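Long-range contacts in putative translation initiation inhibitor (Salmonella typhimurium, PDB 3GTZ), which is of unknown biological function but belongs to the trimeric RutC (YjgF/UK114-like) family and is a putative inhibitor of translation initiation: residues N21-Y26 / K111-V116; G28-L33 / A42-Q47; A35-Q40 / K105-I110. All coordinates share one frame; numbering follows the deposited sequence.

Contact 1 (N21-Y26 / K111-V116); sequences NNTLWY and KIVAAV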
loop_
_atom_site.group_PDB
_atom_site.type_symbol
_atom_site.label_atom_id
_atom_site.label_comp_id
_atom_site.label_asym_id
_atom_site.label_seq_id
_atom_site.Cartn_x
_atom_site.Cartn_y
_atom_site.Cartn_z
ATOM N N ASN A 21 13.368 -11.444 -0.201
ATOM C CA ASN A 21 12.918 -12.176 0.985
ATOM C C ASN A 21 11.694 -13.054 0.669
ATOM O O ASN A 21 10.703 -13.003 1.364
ATOM C CB ASN A 21 12.589 -11.159 2.063
ATOM C CG ASN A 21 12.491 -11.769 3.415
ATOM O OD1 ASN A 21 12.995 -12.845 3.645
ATOM N ND2 ASN A 21 11.844 -11.095 4.313
ATOM N N ASN A 22 11.756 -13.791 -0.442
ATOM C CA ASN A 22 10.690 -14.694 -0.882
ATOM C C ASN A 22 9.359 -14.002 -1.113
ATOM O O ASN A 22 8.301 -14.618 -0.969
ATOM C CB ASN A 22 10.541 -15.867 0.107
ATOM C CG ASN A 22 11.884 -16.514 0.423
ATOM O OD1 ASN A 22 12.361 -16.460 1.554
ATOM N ND2 ASN A 22 12.530 -17.043 -0.591
ATOM N N THR A 23 9.438 -12.725 -1.490
ATOM C CA THR A 23 8.284 -11.876 -1.680
ATOM C C THR A 23 8.490 -11.084 -2.947
ATOM O O THR A 23 9.595 -10.765 -3.304
ATOM C CB THR A 23 8.117 -10.937 -0.503
ATOM O OG1 THR A 23 8.263 -11.682 0.722
ATOM C CG2 THR A 23 6.781 -10.249 -0.534
ATOM N N LEU A 24 7.407 -10.801 -3.640
ATOM C CA LEU A 24 7.441 -10.225 -4.970
ATOM C C LEU A 24 6.430 -9.098 -4.958
ATOM O O LEU A 24 5.299 -9.263 -4.453
ATOM C CB LEU A 24 7.036 -11.271 -6.013
ATOM C CG LEU A 24 6.928 -10.796 -7.480
ATOM C CD1 LEU A 24 7.111 -11.965 -8.523
ATOM C CD2 LEU A 24 5.613 -10.064 -7.712
ATOM N N TRP A 25 6.840 -7.955 -5.495
ATOM C CA TRP A 25 6.010 -6.757 -5.549
ATOM C C TRP A 25 5.895 -6.363 -7.010
ATOM O O TRP A 25 6.887 -6.465 -7.774
ATOM C CB TRP A 25 6.694 -5.622 -4.853
ATOM C CG TRP A 25 6.678 -5.625 -3.382
ATOM C CD1 TRP A 25 5.819 -4.920 -2.570
ATOM C CD2 TRP A 25 7.614 -6.259 -2.517
ATOM N NE1 TRP A 25 6.130 -5.127 -1.255
ATOM C CE2 TRP A 25 7.236 -5.936 -1.187
ATOM C CE3 TRP A 25 8.719 -7.076 -2.725
ATOM C CZ2 TRP A 25 7.939 -6.404 -0.065
ATOM C CZ3 TRP A 25 9.418 -7.580 -1.591
ATOM C CH2 TRP A 25 9.028 -7.230 -0.292
ATOM N N TYR A 26 4.714 -5.869 -7.380
ATOM C CA TYR A 26 4.399 -5.539 -8.766
ATOM C C TYR A 26 3.156 -4.708 -8.823
ATOM O O TYR A 26 2.273 -4.897 -8.025
ATOM C CB TYR A 26 4.120 -6.832 -9.529
ATOM C CG TYR A 26 3.646 -6.648 -10.950
ATOM C CD1 TYR A 26 4.525 -6.197 -11.937
ATOM C CD2 TYR A 26 2.339 -6.943 -11.318
ATOM C CE1 TYR A 26 4.118 -6.033 -13.253
ATOM C CE2 TYR A 26 1.902 -6.756 -12.642
ATOM C CZ TYR A 26 2.807 -6.322 -13.607
ATOM O OH TYR A 26 2.416 -6.172 -14.938
ATOM N N LYS A 111 -2.057 -3.281 -7.588
ATOM C CA LYS A 111 -0.794 -3.582 -6.946
ATOM C C LYS A 111 -0.930 -4.902 -6.195
ATOM O O LYS A 111 -1.941 -5.196 -5.565
ATOM C CB LYS A 111 -0.300 -2.374 -6.081
ATOM C CG LYS A 111 -0.142 -2.594 -4.622
ATOM C CD LYS A 111 0.451 -1.341 -3.873
ATOM C CE LYS A 111 1.462 -1.769 -2.732
ATOM N NZ LYS A 111 1.025 -2.946 -1.802
ATOM N N ILE A 112 0.134 -5.665 -6.252
ATOM C CA ILE A 112 0.186 -7.083 -5.889
ATOM C C ILE A 112 1.419 -7.296 -5.040
ATOM O O ILE A 112 2.491 -6.831 -5.407
ATOM C CB ILE A 112 0.300 -7.863 -7.207
ATOM C CG1 ILE A 112 -1.084 -7.942 -7.842
ATOM C CG2 ILE A 112 0.960 -9.190 -7.080
ATOM C CD1 ILE A 112 -2.135 -8.336 -6.914
ATOM N N VAL A 113 1.253 -7.908 -3.874
ATOM C CA VAL A 113 2.359 -8.550 -3.160
ATOM C C VAL A 113 2.079 -10.050 -3.196
ATOM O O VAL A 113 0.973 -10.444 -2.909
ATOM C CB VAL A 113 2.410 -8.138 -1.687
ATOM C CG1 VAL A 113 3.699 -8.595 -1.058
ATOM C CG2 VAL A 113 2.231 -6.634 -1.523
ATOM N N ALA A 114 3.068 -10.865 -3.562
ATOM C CA ALA A 114 2.922 -12.315 -3.742
ATOM C C ALA A 114 4.102 -13.080 -3.135
ATOM O O ALA A 114 5.161 -12.481 -2.903
ATOM C CB ALA A 114 2.834 -12.641 -5.243
ATOM N N ALA A 115 3.925 -14.392 -2.909
ATOM C CA ALA A 115 5.007 -15.270 -2.424
ATOM C C ALA A 115 5.694 -15.868 -3.630
ATOM O O ALA A 115 5.043 -16.185 -4.629
ATOM C CB ALA A 115 4.481 -16.367 -1.541
ATOM N N VAL A 116 7.009 -16.015 -3.554
ATOM C CA VAL A 116 7.778 -16.464 -4.701
ATOM C C VAL A 116 8.895 -17.419 -4.244
ATOM O O VAL A 116 9.455 -17.205 -3.172
ATOM C CB VAL A 116 8.376 -15.300 -5.464
ATOM C CG1 VAL A 116 9.292 -14.527 -4.569
ATOM C CG2 VAL A 116 9.170 -15.834 -6.657
#
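The carbonyl oxygen of Asn22 is gripped by two hydrogen bonds, one from the backbone N of Val116 (Asn22 O to Val116 N, 3.2 Å) and one with the Tyr20 hydroxyl of the second subunit. Asn21 and Asn22 both have positive phi, which asparagine tolerates well, and turn the chain into strand 23-26; Thr23 OG1 steadies the turn by donating to Asn21 O at 2.8 Å. From there the antiparallel ladder runs through paired N-H and C=O groups of Leu24 with Ala114 and Tyr26 with Ile112. Val113 stands beside Trp25: its CG1, anti to the backbone N (chi1 -169°), lies over the rim of one indole face and meets Thr23 CG2 at 3.5 Å, while Val113 CG2 lies 4.1 Å from Trp25 CD1. Beta-branched Thr23 and Val113 suit the extended backbone here. At the last modelled residue, Val116 CG1 approaches Asn22 C at 3.5 Å. Leu24, Tyr26, Ile112 and small Ala114 form the other face, where helix 37-54 packs on Tyr26, Ile112 and Ala114. Two central strands with one face under a helix and the other turned toward neighbouring subunits are characteristic of the trimeric YjgF-like fold.

Contact 2 (G28-L33 / A42-Q47); sequences GVPENL and ANTLAQ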
loop_
_atom_site.group_PDB
_atom_site.type_symbol
_atom_site.label_atom_id
_atom_site.label_comp_id
_atom_site.label_asym_id
_atom_site.label_seq_id
_atom_site.Cartn_x
_atom_site.Cartn_y
_atom_site.Cartn_z
ATOM N N GLY A 28 0.246 -3.681 -11.736
ATOM C CA GLY A 28 -0.191 -3.887 -13.092
ATOM C C GLY A 28 -0.948 -2.675 -13.566
ATOM O O GLY A 28 -1.768 -2.124 -12.841
ATOM N N VAL A 29 -0.644 -2.256 -14.785
ATOM C CA VAL A 29 -1.325 -1.156 -15.412
ATOM C C VAL A 29 -1.834 -1.609 -16.777
ATOM O O VAL A 29 -1.273 -2.541 -17.371
ATOM C CB VAL A 29 -0.393 0.075 -15.536
ATOM C CG1 VAL A 29 0.346 0.304 -14.227
ATOM C CG2 VAL A 29 0.599 -0.119 -16.659
ATOM N N PRO A 30 -2.916 -0.981 -17.269
ATOM C CA PRO A 30 -3.511 -1.429 -18.534
ATOM C C PRO A 30 -2.641 -1.268 -19.804
ATOM O O PRO A 30 -1.780 -0.391 -19.878
ATOM C CB PRO A 30 -4.789 -0.593 -18.621
ATOM C CG PRO A 30 -5.031 -0.104 -17.234
ATOM C CD PRO A 30 -3.690 0.115 -16.678
ATOM N N GLU A 31 -2.871 -2.143 -20.788
ATOM C CA GLU A 31 -2.180 -2.063 -22.081
ATOM C C GLU A 31 -3.010 -1.283 -23.108
ATOM O O GLU A 31 -2.499 -0.393 -23.761
ATOM C CB GLU A 31 -1.853 -3.461 -22.612
ATOM C CG GLU A 31 -0.448 -3.956 -22.211
ATOM C CD GLU A 31 -0.276 -5.499 -22.314
ATOM O OE1 GLU A 31 -1.256 -6.198 -22.707
ATOM O OE2 GLU A 31 0.844 -5.992 -21.987
ATOM N N ASN A 32 -4.290 -1.627 -23.238
ATOM C CA ASN A 32 -5.189 -0.984 -24.199
ATOM C C ASN A 32 -5.879 0.203 -23.546
ATOM O O ASN A 32 -6.781 0.044 -22.727
ATOM C CB ASN A 32 -6.221 -2.004 -24.703
ATOM C CG ASN A 32 -7.014 -1.523 -25.957
ATOM O OD1 ASN A 32 -6.844 -0.396 -26.478
ATOM N ND2 ASN A 32 -7.890 -2.417 -26.445
ATOM N N LEU A 33 -5.451 1.395 -23.931
ATOM C CA LEU A 33 -5.896 2.625 -23.288
ATOM C C LEU A 33 -7.323 2.995 -23.659
ATOM O O LEU A 33 -8.018 3.637 -22.854
ATOM C CB LEU A 33 -4.932 3.791 -23.595
ATOM C CG LEU A 33 -3.476 3.705 -23.091
ATOM C CD1 LEU A 33 -2.644 4.933 -23.595
ATOM C CD2 LEU A 33 -3.375 3.531 -21.555
ATOM N N ALA A 42 -9.431 -7.371 -16.718
ATOM C CA ALA A 42 -9.168 -8.745 -17.194
ATOM C C ALA A 42 -7.758 -8.892 -17.774
ATOM O O ALA A 42 -7.033 -9.858 -17.520
ATOM C CB ALA A 42 -10.167 -9.071 -18.246
ATOM N N ASN A 43 -7.383 -7.907 -18.567
ATOM C CA ASN A 43 -6.075 -7.850 -19.202
ATOM C C ASN A 43 -4.973 -7.669 -18.157
ATOM O O ASN A 43 -3.914 -8.271 -18.266
ATOM C CB ASN A 43 -6.088 -6.693 -20.184
ATOM C CG ASN A 43 -4.992 -6.763 -21.238
ATOM O OD1 ASN A 43 -3.861 -7.069 -20.968
ATOM N ND2 ASN A 43 -5.358 -6.398 -22.472
ATOM N N THR A 44 -5.230 -6.868 -17.130
ATOM C CA THR A 44 -4.218 -6.638 -16.138
ATOM C C THR A 44 -4.022 -7.853 -15.273
ATOM O O THR A 44 -2.897 -8.159 -14.905
ATOM C CB THR A 44 -4.475 -5.406 -15.279
ATOM O OG1 THR A 44 -4.782 -4.318 -16.137
ATOM C CG2 THR A 44 -3.217 -5.036 -14.462
ATOM N N LEU A 45 -5.092 -8.574 -14.978
ATOM C CA LEU A 45 -4.962 -9.820 -14.248
ATOM C C LEU A 45 -4.195 -10.851 -15.061
ATOM O O LEU A 45 -3.444 -11.623 -14.494
ATOM C CB LEU A 45 -6.322 -10.321 -13.872
ATOM C CG LEU A 45 -7.065 -9.435 -12.868
ATOM C CD1 LEU A 45 -8.482 -9.950 -12.729
ATOM C CD2 LEU A 45 -6.378 -9.486 -11.544
ATOM N N ALA A 46 -4.377 -10.862 -16.389
ATOM C CA ALA A 46 -3.562 -11.733 -17.296
ATOM C C ALA A 46 -2.091 -11.396 -17.268
ATOM O O ALA A 46 -1.282 -12.322 -17.274
ATOM C CB ALA A 46 -4.060 -11.721 -18.741
ATOM N N GLN A 47 -1.733 -10.105 -17.207
ATOM C CA GLN A 47 -0.300 -9.684 -17.080
ATOM C C GLN A 47 0.329 -10.132 -15.760
ATOM O O GLN A 47 1.478 -10.581 -15.726
ATOM C CB GLN A 47 -0.118 -8.179 -17.126
ATOM C CG GLN A 47 -0.404 -7.491 -18.456
ATOM C CD GLN A 47 -0.468 -5.927 -18.285
ATOM O OE1 GLN A 47 0.510 -5.290 -17.836
ATOM N NE2 GLN A 47 -1.645 -5.338 -18.587
#
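Gly28 ends its strand directly beneath the helix, where Thr44 CG2, anti to its own backbone N, comes within 3.4 Å of Gly28 C. There is no space for a beta carbon against that methyl, which is why glycine suits the close approach. Val29 turns its side chain away, onto Tyr106 and Glu109, but offers its carbonyl to the helix. Gln47 NE2 donates to Val29 O at 3.1 Å with an N-H...O angle of 150°; the acceptor lies near the amide plane, while the donor stands somewhat above the carbonyl plane. Gln47 can reach this far because its chain is extended beyond CG. Pro30 passes alongside Thr44, with Pro30 CA 4.0 Å from Thr44 OG1, a hydroxyl whose bond is to Gln40 O one helical turn back. Glu31 then reaches back to the helix tip to tip with Gln47: carboxylate and amide stack with planes only 2° apart, Glu31 OE2 lying 3.9 Å from Gln47 CD. Being charged, Glu31 suits this solvent-exposed position. Asn32 ties the chain to the same helix, its O accepting from Gln40 NE2 and its ND2 hydrogen-bonded to Glu39 OE2, before Leu33 packs on Tyr106. The loop thus lies between helix 37-54 and the start of strand 108-115, which pairs through Ile110 with Gly28, while on the helix Leu45 packs against both Ile110 and Trp85 of helix 75-85.

Contact 3 (A35-Q40 / K105-I110); sequences ADAFEQ and KYKVEI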
loop_
_atom_site.group_PDB
_atom_site.type_symbol
_atom_site.label_atom_id
_atom_site.label_comp_id
_atom_site.label_asym_id
_atom_site.label_seq_id
_atom_site.Cartn_x
_atom_site.Cartn_y
_atom_site.Cartn_z
ATOM N N ALA A 35 -9.676 0.638 -24.158
ATOM C CA ALA A 35 -10.565 -0.387 -23.646
ATOM C C ALA A 35 -11.311 0.133 -22.425
ATOM O O ALA A 35 -10.808 1.005 -21.714
ATOM C CB ALA A 35 -9.784 -1.631 -23.306
ATOM N N ASP A 36 -12.514 -0.400 -22.218
ATOM C CA ASP A 36 -13.298 -0.188 -21.042
ATOM C C ASP A 36 -12.693 -0.874 -19.802
ATOM O O ASP A 36 -11.684 -1.558 -19.900
ATOM C CB ASP A 36 -14.747 -0.655 -21.293
ATOM C CG ASP A 36 -14.872 -2.198 -21.547
ATOM O OD1 ASP A 36 -15.934 -2.634 -22.076
ATOM O OD2 ASP A 36 -13.929 -2.976 -21.225
ATOM N N ALA A 37 -13.313 -0.691 -18.640
ATOM C CA ALA A 37 -12.727 -1.153 -17.386
ATOM C C ALA A 37 -12.712 -2.670 -17.267
ATOM O O ALA A 37 -11.831 -3.201 -16.589
ATOM C CB ALA A 37 -13.450 -0.549 -16.170
ATOM N N PHE A 38 -13.709 -3.355 -17.871
ATOM C CA PHE A 38 -13.730 -4.814 -17.835
ATOM C C PHE A 38 -12.530 -5.376 -18.588
ATOM O O PHE A 38 -11.793 -6.200 -18.063
ATOM C CB PHE A 38 -15.013 -5.436 -18.382
ATOM C CG PHE A 38 -14.933 -6.934 -18.450
ATOM C CD1 PHE A 38 -15.070 -7.697 -17.296
ATOM C CD2 PHE A 38 -14.602 -7.568 -19.634
ATOM C CE1 PHE A 38 -14.946 -9.059 -17.335
ATOM C CE2 PHE A 38 -14.448 -8.922 -19.677
ATOM C CZ PHE A 38 -14.616 -9.681 -18.514
ATOM N N GLU A 39 -12.311 -4.905 -19.799
ATOM C CA GLU A 39 -11.133 -5.326 -20.543
ATOM C C GLU A 39 -9.848 -4.974 -19.808
ATOM O O GLU A 39 -8.965 -5.819 -19.699
ATOM C CB GLU A 39 -11.114 -4.731 -21.932
ATOM C CG GLU A 39 -9.979 -5.251 -22.805
ATOM C CD GLU A 39 -10.165 -4.907 -24.263
ATOM O OE1 GLU A 39 -11.276 -4.517 -24.676
ATOM O OE2 GLU A 39 -9.194 -5.031 -25.025
ATOM N N GLN A 40 -9.748 -3.754 -19.273
ATOM C CA GLN A 40 -8.502 -3.311 -18.653
ATOM C C GLN A 40 -8.214 -4.145 -17.412
ATOM O O GLN A 40 -7.063 -4.556 -17.199
ATOM C CB GLN A 40 -8.536 -1.826 -18.325
ATOM C CG GLN A 40 -8.283 -0.891 -19.536
ATOM C CD GLN A 40 -7.953 0.547 -19.160
ATOM O OE1 GLN A 40 -7.993 0.902 -18.004
ATOM N NE2 GLN A 40 -7.609 1.371 -20.141
ATOM N N LYS A 105 -6.590 7.801 -19.375
ATOM C CA LYS A 105 -7.192 6.665 -20.050
ATOM C C LYS A 105 -7.208 5.361 -19.208
ATOM O O LYS A 105 -7.762 4.342 -19.672
ATOM C CB LYS A 105 -6.407 6.380 -21.331
ATOM C CG LYS A 105 -7.147 6.679 -22.609
ATOM C CD LYS A 105 -6.755 7.992 -23.252
ATOM C CE LYS A 105 -7.338 8.074 -24.682
ATOM N NZ LYS A 105 -6.886 6.908 -25.541
ATOM N N TYR A 106 -6.582 5.360 -18.019
ATOM C CA TYR A 106 -6.548 4.163 -17.164
ATOM C C TYR A 106 -7.818 4.079 -16.367
ATOM O O TYR A 106 -8.102 4.987 -15.588
ATOM C CB TYR A 106 -5.414 4.213 -16.130
ATOM C CG TYR A 106 -3.999 4.050 -16.623
ATOM C CD1 TYR A 106 -3.710 3.555 -17.891
ATOM C CD2 TYR A 106 -2.934 4.379 -15.788
ATOM C CE1 TYR A 106 -2.383 3.414 -18.322
ATOM C CE2 TYR A 106 -1.609 4.247 -16.206
ATOM C CZ TYR A 106 -1.337 3.762 -17.467
ATOM O OH TYR A 106 -0.029 3.612 -17.876
ATOM N N LYS A 107 -8.573 2.993 -16.497
ATOM C CA LYS A 107 -9.767 2.865 -15.654
ATOM C C LYS A 107 -9.375 2.136 -14.356
ATOM O O LYS A 107 -10.025 2.276 -13.338
ATOM C CB LYS A 107 -10.974 2.192 -16.373
ATOM C CG LYS A 107 -11.080 2.352 -17.910
ATOM C CD LYS A 107 -11.308 3.730 -18.416
ATOM C CE LYS A 107 -11.526 3.774 -19.968
ATOM N NZ LYS A 107 -10.304 3.786 -20.908
ATOM N N VAL A 108 -8.280 1.392 -14.396
ATOM C CA VAL A 108 -7.889 0.506 -13.291
ATOM C C VAL A 108 -6.364 0.398 -13.205
ATOM O O VAL A 108 -5.656 0.598 -14.196
ATOM C CB VAL A 108 -8.513 -0.889 -13.456
ATOM C CG1 VAL A 108 -8.131 -1.483 -14.789
ATOM C CG2 VAL A 108 -8.093 -1.795 -12.362
ATOM N N GLU A 109 -5.881 0.094 -12.005
ATOM C CA GLU A 109 -4.487 -0.231 -11.761
ATOM C C GLU A 109 -4.465 -1.204 -10.564
ATOM O O GLU A 109 -5.368 -1.161 -9.715
ATOM C CB GLU A 109 -3.785 1.071 -11.460
ATOM C CG GLU A 109 -2.324 1.064 -11.270
ATOM C CD GLU A 109 -1.776 2.506 -11.302
ATOM O OE1 GLU A 109 -1.030 2.883 -10.358
ATOM O OE2 GLU A 109 -2.139 3.263 -12.243
ATOM N N ILE A 110 -3.500 -2.113 -10.502
ATOM C CA ILE A 110 -3.578 -3.193 -9.499
ATOM C C ILE A 110 -2.219 -3.526 -8.878
ATOM O O ILE A 110 -1.321 -3.994 -9.570
ATOM C CB ILE A 110 -4.163 -4.493 -10.105
ATOM C CG1 ILE A 110 -5.548 -4.256 -10.746
ATOM C CG2 ILE A 110 -4.267 -5.551 -9.036
ATOM C CD1 ILE A 110 -6.169 -5.497 -11.385
#
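The first turn of helix 37-54 comes up to the loop leading into strand 108-115, the two backbones being nearest at Ala37 and Lys107, whose CA atoms are 5.3 Å apart. Asp36 is the N-cap: its OD2 accepts from Glu39 N at 2.9 Å and so satisfies an amide that lacks a helical carbonyl. Gln40, extended beyond CG, lays its amide against the backbone of residues 105-107 and uses both ends. Its OE1 receives the N-H of Lys107 on a lone pair in the carbonyl plane, with OE1 to Lys107 N only 2.6 Å and nearly straight at 169°. Its NE2 donates to Lys105 O at 3.0 Å, and also to Asn32 O. A long amide suits this place because it can imitate a peptide group and match one donor and one acceptor of the loop. Lys107 crosses Gln40 at about a right angle; bends at chi2 and chi4 bring its ammonium back, so that NZ donates to Ala35 O at 2.9 Å and, within its own loop, to Lys105 O. Lys105 O thus accepts from two side chains, Gln40 and Lys107. Aliphatic parts fill in below: the compact Ala37 CB meets Lys107 CB at 3.7 Å, and Val108 CG1, in the crowded position between backbone N and carbonyl carbon, meets Gln40 CB at 3.6 Å. With its bonds at both ends, the Gln40 amide is fixed in rotation, and the carbonyl dipoles of Ala35 and Lys105 probably stabilise the Lys107 ammonium, which lies near the positive end of the helix.

Contact 1 is the buried one, a backbone ladder between strands 23-28 and 108-115 whose polar groups pair regularly and whose side chains are mostly apolar; it is also the most involved with the other subunits. Contacts 2 and 3 are partly buried and lie on the opposite side of the chain's centre, about 7 Å apart between centres. Both use helix 37-54, and there side-chain amides and an ammonium reach backbone carbonyls of irregular loops. They join through Asn32 and Gln40 and through Gly28 with Ile110, which continues the strand pairing of contact 1. Tyr26 of contact 1 packs on Gln47 of contact 2, linking sheet and helix.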